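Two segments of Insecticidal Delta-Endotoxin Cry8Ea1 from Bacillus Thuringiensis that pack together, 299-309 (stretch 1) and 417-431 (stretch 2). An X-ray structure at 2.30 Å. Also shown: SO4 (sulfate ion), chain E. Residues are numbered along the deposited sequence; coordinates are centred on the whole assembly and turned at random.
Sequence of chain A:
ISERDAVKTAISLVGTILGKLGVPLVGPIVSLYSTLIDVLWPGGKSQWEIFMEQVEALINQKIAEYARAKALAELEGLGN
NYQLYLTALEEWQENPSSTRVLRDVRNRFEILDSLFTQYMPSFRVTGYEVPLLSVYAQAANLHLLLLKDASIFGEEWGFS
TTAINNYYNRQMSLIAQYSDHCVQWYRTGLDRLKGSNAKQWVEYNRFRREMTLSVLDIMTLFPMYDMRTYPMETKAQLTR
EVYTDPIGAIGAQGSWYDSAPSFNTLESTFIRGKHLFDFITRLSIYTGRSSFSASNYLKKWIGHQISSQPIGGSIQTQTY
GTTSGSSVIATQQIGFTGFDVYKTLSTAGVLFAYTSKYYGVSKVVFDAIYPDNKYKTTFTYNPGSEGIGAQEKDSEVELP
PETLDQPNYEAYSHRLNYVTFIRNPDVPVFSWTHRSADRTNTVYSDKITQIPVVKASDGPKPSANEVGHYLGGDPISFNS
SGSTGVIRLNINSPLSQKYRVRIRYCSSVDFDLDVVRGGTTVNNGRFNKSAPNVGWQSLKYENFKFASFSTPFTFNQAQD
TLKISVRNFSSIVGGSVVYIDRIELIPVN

Stretch 1 299-309: KKWIGHQISSQ
Stretch 2 417-431: NYVTFIRNPDVPVFS

Stretch 1 is one extended strand, 299-309, lying across a two-stranded hairpin formed by stretch 2. The hairpin's strands, 417-422 and 427-431, are paired by backbone bonds such as Val429 N to Thr420 O (2.9 Å) and Ile422 N to Val427 O (3.0 Å), and the turn between them carries a cis peptide before Pro425. Strand 299-309 runs at 130° to strand 417-422, with axes 8.0 Å apart at closest approach. No backbone-to-backbone hydrogen bond joins the stretches; side chains and water do the work, burying 672 Å². In register, the CA atoms nearest each other are those of Ile302 and Asp426 (6.0 Å), Gly303 and Phe421 (7.5 Å), and Ile306 and Val419 (7.4 Å).

The strand runs unbroken, though psi of Ile302 (phi/psi -105/-5) leaves the extended range; Gly303 (178/165) is fully extended. Lys300, His304, Ile306 and Ser308 point toward the hairpin, while Ser307 points away.

At the turn, Lys300 (p, t, t, then p at chi4) extends and then bends its end so that NZ meets Asp426 OD2 at 2.7 Å, a buried salt bridge. Asp426 (m) also receives Arg423 NH1 at OD2, 2.9 Å, a weak hydrogen bond within a salt bridge. The carboxylate thus sits between two cations whose Lys300 NZ and Arg423 NH1 are 4.0 Å apart, offsetting their like charge. A water bonded to Trp301 O (2.6 Å) and Asp426 O (2.8 Å) links the backbones.

Trp301 starts sideways, but chi1 t and chi2 -37° bring its indole to the hairpin. Pro428 CG lies over one face, 4.5 Å from Trp301 CD2; Trp301 CZ2 meets Val419 CG1 at 3.7 Å and Trp301 CH2 meets Phe430 CE2 at 4.2 Å. The Phe421 ring (chi1 t, chi2 83°) is nearly parallel to the indole five-membered ring, at 18°, but slid, with centroids 5.0 Å apart and little overlap.

His304 (p, chi2 -87°) uses both nitrogens: ND1 accepts from Trp301 NE1 at 3.0 Å, and NE2 donates to Val419 O at 2.8 Å. An imidazole suits this place because it can accept from the indole and donate to the hairpin at once, fixing both rings.

Farther along, Ile306 (t, t) lays CD1 over the Tyr418 ring face, 3.9 Å from its centroid, a CH-pi contact; CD1 also lies 4.2 Å from Val419 CG2. Tyr418, with chi1 off-well at -146°, swings its ring end nearer stretch 1. Ser308 (p) places OG at that ring's edge, 3.5 Å from Tyr418 CE1. A second water ties Tyr418 OH (2.8 Å) to Ile306 O (3.2 Å) and Ser308 OG (3.3 Å), satisfying polar atoms beside the apolar packing.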

# COMPACT_ATOMS: atom_id res chain seq x y z
N LYS A 299 -22.29 -5.41 -27.21
CA LYS A 299 -21.81 -6.71 -26.73
C LYS A 299 -20.93 -6.46 -25.52
O LYS A 299 -19.89 -5.78 -25.60
CB LYS A 299 -21.03 -7.44 -27.79
CG LYS A 299 -21.83 -8.01 -28.88
CD LYS A 299 -20.84 -8.41 -29.97
CE LYS A 299 -21.40 -9.46 -30.85
NZ LYS A 299 -20.62 -9.40 -32.13
N LYS A 300 -21.34 -7.02 -24.38
CA LYS A 300 -20.78 -6.60 -23.11
C LYS A 300 -20.46 -7.78 -22.19
O LYS A 300 -20.96 -8.86 -22.37
CB LYS A 300 -21.73 -5.59 -22.42
CG LYS A 300 -23.12 -6.11 -22.16
CD LYS A 300 -23.89 -5.13 -21.25
CE LYS A 300 -25.43 -5.27 -21.33
NZ LYS A 300 -25.84 -6.53 -20.71
N TRP A 301 -19.61 -7.51 -21.22
CA TRP A 301 -19.18 -8.44 -20.19
C TRP A 301 -20.36 -8.65 -19.24
O TRP A 301 -20.75 -7.70 -18.48
CB TRP A 301 -18.01 -7.76 -19.47
CG TRP A 301 -17.28 -8.48 -18.33
CD1 TRP A 301 -17.83 -9.31 -17.35
CD2 TRP A 301 -15.88 -8.37 -18.02
NE1 TRP A 301 -16.83 -9.73 -16.48
CE2 TRP A 301 -15.64 -9.16 -16.86
CE3 TRP A 301 -14.81 -7.68 -18.60
CZ2 TRP A 301 -14.36 -9.29 -16.30
CZ3 TRP A 301 -13.54 -7.82 -18.05
CH2 TRP A 301 -13.33 -8.63 -16.90
N ILE A 302 -20.97 -9.83 -19.32
CA ILE A 302 -22.11 -10.21 -18.46
C ILE A 302 -21.77 -11.22 -17.33
O ILE A 302 -22.63 -11.53 -16.51
CB ILE A 302 -23.34 -10.77 -19.26
CG1 ILE A 302 -22.98 -12.08 -19.99
CG2 ILE A 302 -23.92 -9.74 -20.18
CD1 ILE A 302 -24.19 -12.83 -20.62
N GLY A 303 -20.54 -11.71 -17.31
CA GLY A 303 -20.09 -12.63 -16.26
C GLY A 303 -18.66 -13.04 -16.55
O GLY A 303 -18.16 -12.79 -17.65
N HIS A 304 -17.99 -13.61 -15.56
CA HIS A 304 -16.62 -14.10 -15.73
C HIS A 304 -16.30 -15.19 -14.74
O HIS A 304 -16.97 -15.38 -13.72
CB HIS A 304 -15.57 -12.97 -15.64
CG HIS A 304 -15.46 -12.32 -14.30
ND1 HIS A 304 -16.26 -11.26 -13.91
CD2 HIS A 304 -14.61 -12.54 -13.26
CE1 HIS A 304 -15.93 -10.89 -12.69
NE2 HIS A 304 -14.92 -11.63 -12.28
N GLN A 305 -15.24 -15.91 -15.06
CA GLN A 305 -14.70 -16.96 -14.23
C GLN A 305 -13.26 -16.56 -13.99
O GLN A 305 -12.53 -16.24 -14.91
CB GLN A 305 -14.83 -18.29 -14.97
CG GLN A 305 -14.87 -19.48 -14.07
CD GLN A 305 -14.46 -20.78 -14.74
OE1 GLN A 305 -15.24 -21.70 -14.79
NE2 GLN A 305 -13.24 -20.85 -15.23
N ILE A 306 -12.83 -16.52 -12.75
CA ILE A 306 -11.51 -16.02 -12.45
C ILE A 306 -10.76 -17.01 -11.58
O ILE A 306 -11.33 -17.55 -10.63
CB ILE A 306 -11.56 -14.58 -11.79
CG1 ILE A 306 -10.13 -14.06 -11.50
CG2 ILE A 306 -12.46 -14.56 -10.53
CD1 ILE A 306 -10.08 -12.57 -11.22
N SER A 307 -9.49 -17.24 -11.90
CA SER A 307 -8.64 -18.11 -11.10
C SER A 307 -7.50 -17.30 -10.56
O SER A 307 -6.91 -16.46 -11.28
CB SER A 307 -8.10 -19.29 -11.92
OG SER A 307 -9.13 -20.14 -12.40
N SER A 308 -7.19 -17.55 -9.29
CA SER A 308 -5.99 -17.00 -8.62
C SER A 308 -5.31 -18.03 -7.74
O SER A 308 -5.86 -19.12 -7.42
CB SER A 308 -6.37 -15.79 -7.75
OG SER A 308 -7.45 -16.11 -6.89
N GLN A 309 -4.13 -17.64 -7.27
CA GLN A 309 -3.22 -18.52 -6.60
C GLN A 309 -2.32 -17.76 -5.65
O GLN A 309 -1.60 -16.87 -6.10
CB GLN A 309 -2.34 -19.19 -7.66
CG GLN A 309 -1.74 -20.43 -7.15
CD GLN A 309 -0.65 -20.96 -8.04
OE1 GLN A 309 0.08 -21.86 -7.65
NE2 GLN A 309 -0.54 -20.43 -9.23
N ASN A 417 -4.97 -7.74 -9.81
CA ASN A 417 -5.03 -8.86 -8.91
C ASN A 417 -6.33 -9.67 -9.05
O ASN A 417 -6.31 -10.89 -8.97
CB ASN A 417 -4.86 -8.36 -7.46
CG ASN A 417 -4.90 -9.48 -6.41
OD1 ASN A 417 -4.57 -10.64 -6.68
ND2 ASN A 417 -5.31 -9.14 -5.23
N TYR A 418 -7.45 -8.99 -9.24
CA TYR A 418 -8.72 -9.66 -9.22
C TYR A 418 -9.79 -8.80 -9.90
O TYR A 418 -9.59 -7.59 -10.13
CB TYR A 418 -9.10 -9.96 -7.75
CG TYR A 418 -9.88 -11.25 -7.57
CD1 TYR A 418 -9.23 -12.49 -7.58
CD2 TYR A 418 -11.27 -11.22 -7.38
CE1 TYR A 418 -9.98 -13.68 -7.42
CE2 TYR A 418 -12.01 -12.39 -7.21
CZ TYR A 418 -11.36 -13.60 -7.24
OH TYR A 418 -12.10 -14.75 -7.08
N VAL A 419 -10.92 -9.43 -10.23
CA VAL A 419 -12.12 -8.80 -10.77
C VAL A 419 -13.38 -9.34 -10.05
O VAL A 419 -13.64 -10.55 -10.03
CB VAL A 419 -12.28 -9.09 -12.29
CG1 VAL A 419 -13.32 -8.17 -12.90
CG2 VAL A 419 -10.93 -8.93 -13.05
N THR A 420 -14.16 -8.41 -9.47
CA THR A 420 -15.49 -8.70 -8.94
C THR A 420 -16.54 -8.03 -9.83
O THR A 420 -16.20 -7.27 -10.73
CB THR A 420 -15.64 -8.23 -7.50
OG1 THR A 420 -15.42 -6.80 -7.45
CG2 THR A 420 -14.61 -8.95 -6.63
N PHE A 421 -17.82 -8.30 -9.59
CA PHE A 421 -18.82 -7.95 -10.58
C PHE A 421 -20.19 -7.90 -9.93
O PHE A 421 -20.44 -8.63 -8.97
CB PHE A 421 -18.73 -9.01 -11.71
CG PHE A 421 -19.59 -8.73 -12.93
CD1 PHE A 421 -19.16 -7.88 -13.93
CD2 PHE A 421 -20.78 -9.41 -13.11
CE1 PHE A 421 -19.97 -7.64 -15.07
CE2 PHE A 421 -21.58 -9.19 -14.24
CZ PHE A 421 -21.18 -8.30 -15.22
N ILE A 422 -21.06 -7.01 -10.42
CA ILE A 422 -22.50 -7.09 -10.18
C ILE A 422 -23.20 -7.08 -11.54
O ILE A 422 -22.63 -6.63 -12.53
CB ILE A 422 -23.05 -5.89 -9.32
CG1 ILE A 422 -22.84 -4.55 -10.04
CG2 ILE A 422 -22.40 -5.86 -7.96
CD1 ILE A 422 -23.37 -3.31 -9.32
N ARG A 423 -24.45 -7.55 -11.55
CA ARG A 423 -25.34 -7.58 -12.72
C ARG A 423 -26.39 -6.49 -12.61
O ARG A 423 -26.73 -6.08 -11.50
CB ARG A 423 -26.09 -8.92 -12.78
CG ARG A 423 -25.47 -9.99 -13.70
CD ARG A 423 -25.60 -9.57 -15.14
NE ARG A 423 -26.21 -10.59 -15.95
CZ ARG A 423 -26.67 -10.42 -17.19
NH1 ARG A 423 -26.61 -9.24 -17.82
NH2 ARG A 423 -27.21 -11.47 -17.78
N ASN A 424 -26.94 -6.05 -13.75
CA ASN A 424 -28.03 -5.06 -13.83
C ASN A 424 -27.96 -3.99 -12.77
O ASN A 424 -28.74 -4.05 -11.81
CB ASN A 424 -29.42 -5.71 -13.67
CG ASN A 424 -29.57 -6.98 -14.43
OD1 ASN A 424 -30.30 -7.88 -13.98
ND2 ASN A 424 -28.90 -7.09 -15.59
N PRO A 425 -27.05 -3.01 -12.95
CA PRO A 425 -26.18 -2.86 -14.13
C PRO A 425 -24.93 -3.79 -14.12
O PRO A 425 -24.44 -4.14 -13.04
CB PRO A 425 -25.79 -1.39 -14.06
CG PRO A 425 -25.77 -1.10 -12.60
CD PRO A 425 -26.82 -1.96 -11.95
N ASP A 426 -24.44 -4.19 -15.30
CA ASP A 426 -23.31 -5.13 -15.43
C ASP A 426 -22.02 -4.35 -15.26
O ASP A 426 -21.53 -3.68 -16.21
CB ASP A 426 -23.35 -5.85 -16.78
CG ASP A 426 -24.67 -6.61 -17.01
OD1 ASP A 426 -25.29 -7.07 -16.01
OD2 ASP A 426 -25.09 -6.78 -18.18
N VAL A 427 -21.51 -4.37 -14.03
CA VAL A 427 -20.37 -3.55 -13.67
C VAL A 427 -19.27 -4.34 -12.92
O VAL A 427 -19.49 -4.79 -11.79
CB VAL A 427 -20.79 -2.29 -12.82
CG1 VAL A 427 -19.59 -1.44 -12.53
CG2 VAL A 427 -21.85 -1.46 -13.50
N PRO A 428 -18.09 -4.49 -13.55
CA PRO A 428 -16.90 -5.05 -12.88
C PRO A 428 -16.10 -4.04 -12.05
O PRO A 428 -16.16 -2.82 -12.28
CB PRO A 428 -16.05 -5.58 -14.05
CG PRO A 428 -16.55 -4.86 -15.33
CD PRO A 428 -17.86 -4.15 -14.98
N VAL A 429 -15.38 -4.55 -11.05
CA VAL A 429 -14.44 -3.74 -10.28
C VAL A 429 -13.10 -4.47 -10.38
O VAL A 429 -13.05 -5.69 -10.29
CB VAL A 429 -14.92 -3.55 -8.78
CG1 VAL A 429 -13.84 -3.00 -7.89
CG2 VAL A 429 -16.12 -2.64 -8.73
N PHE A 430 -12.03 -3.72 -10.63
CA PHE A 430 -10.67 -4.30 -10.65
C PHE A 430 -9.99 -4.03 -9.31
O PHE A 430 -10.09 -2.92 -8.78
CB PHE A 430 -9.85 -3.69 -11.79
CG PHE A 430 -10.29 -4.09 -13.21
CD1 PHE A 430 -9.70 -3.47 -14.32
CD2 PHE A 430 -11.27 -5.05 -13.44
CE1 PHE A 430 -10.08 -3.83 -15.65
CE2 PHE A 430 -11.65 -5.41 -14.78
CZ PHE A 430 -11.06 -4.83 -15.85
N SER A 431 -9.34 -5.04 -8.76
CA SER A 431 -8.44 -4.87 -7.61
C SER A 431 -6.99 -5.09 -8.00
O SER A 431 -6.68 -5.78 -8.96
CB SER A 431 -8.83 -5.79 -6.43
OG SER A 431 -8.45 -7.13 -6.69
S SO4 E . -23.08 -10.44 -34.51
O1 SO4 E . -24.06 -10.64 -35.57
O2 SO4 E . -22.06 -11.48 -34.58
O3 SO4 E . -22.51 -9.10 -34.72
O4 SO4 E . -23.69 -10.49 -33.17
O HOH W 1 -20.12 -5.21 -18.04
O HOH W 2 -10.52 -16.97 -7.55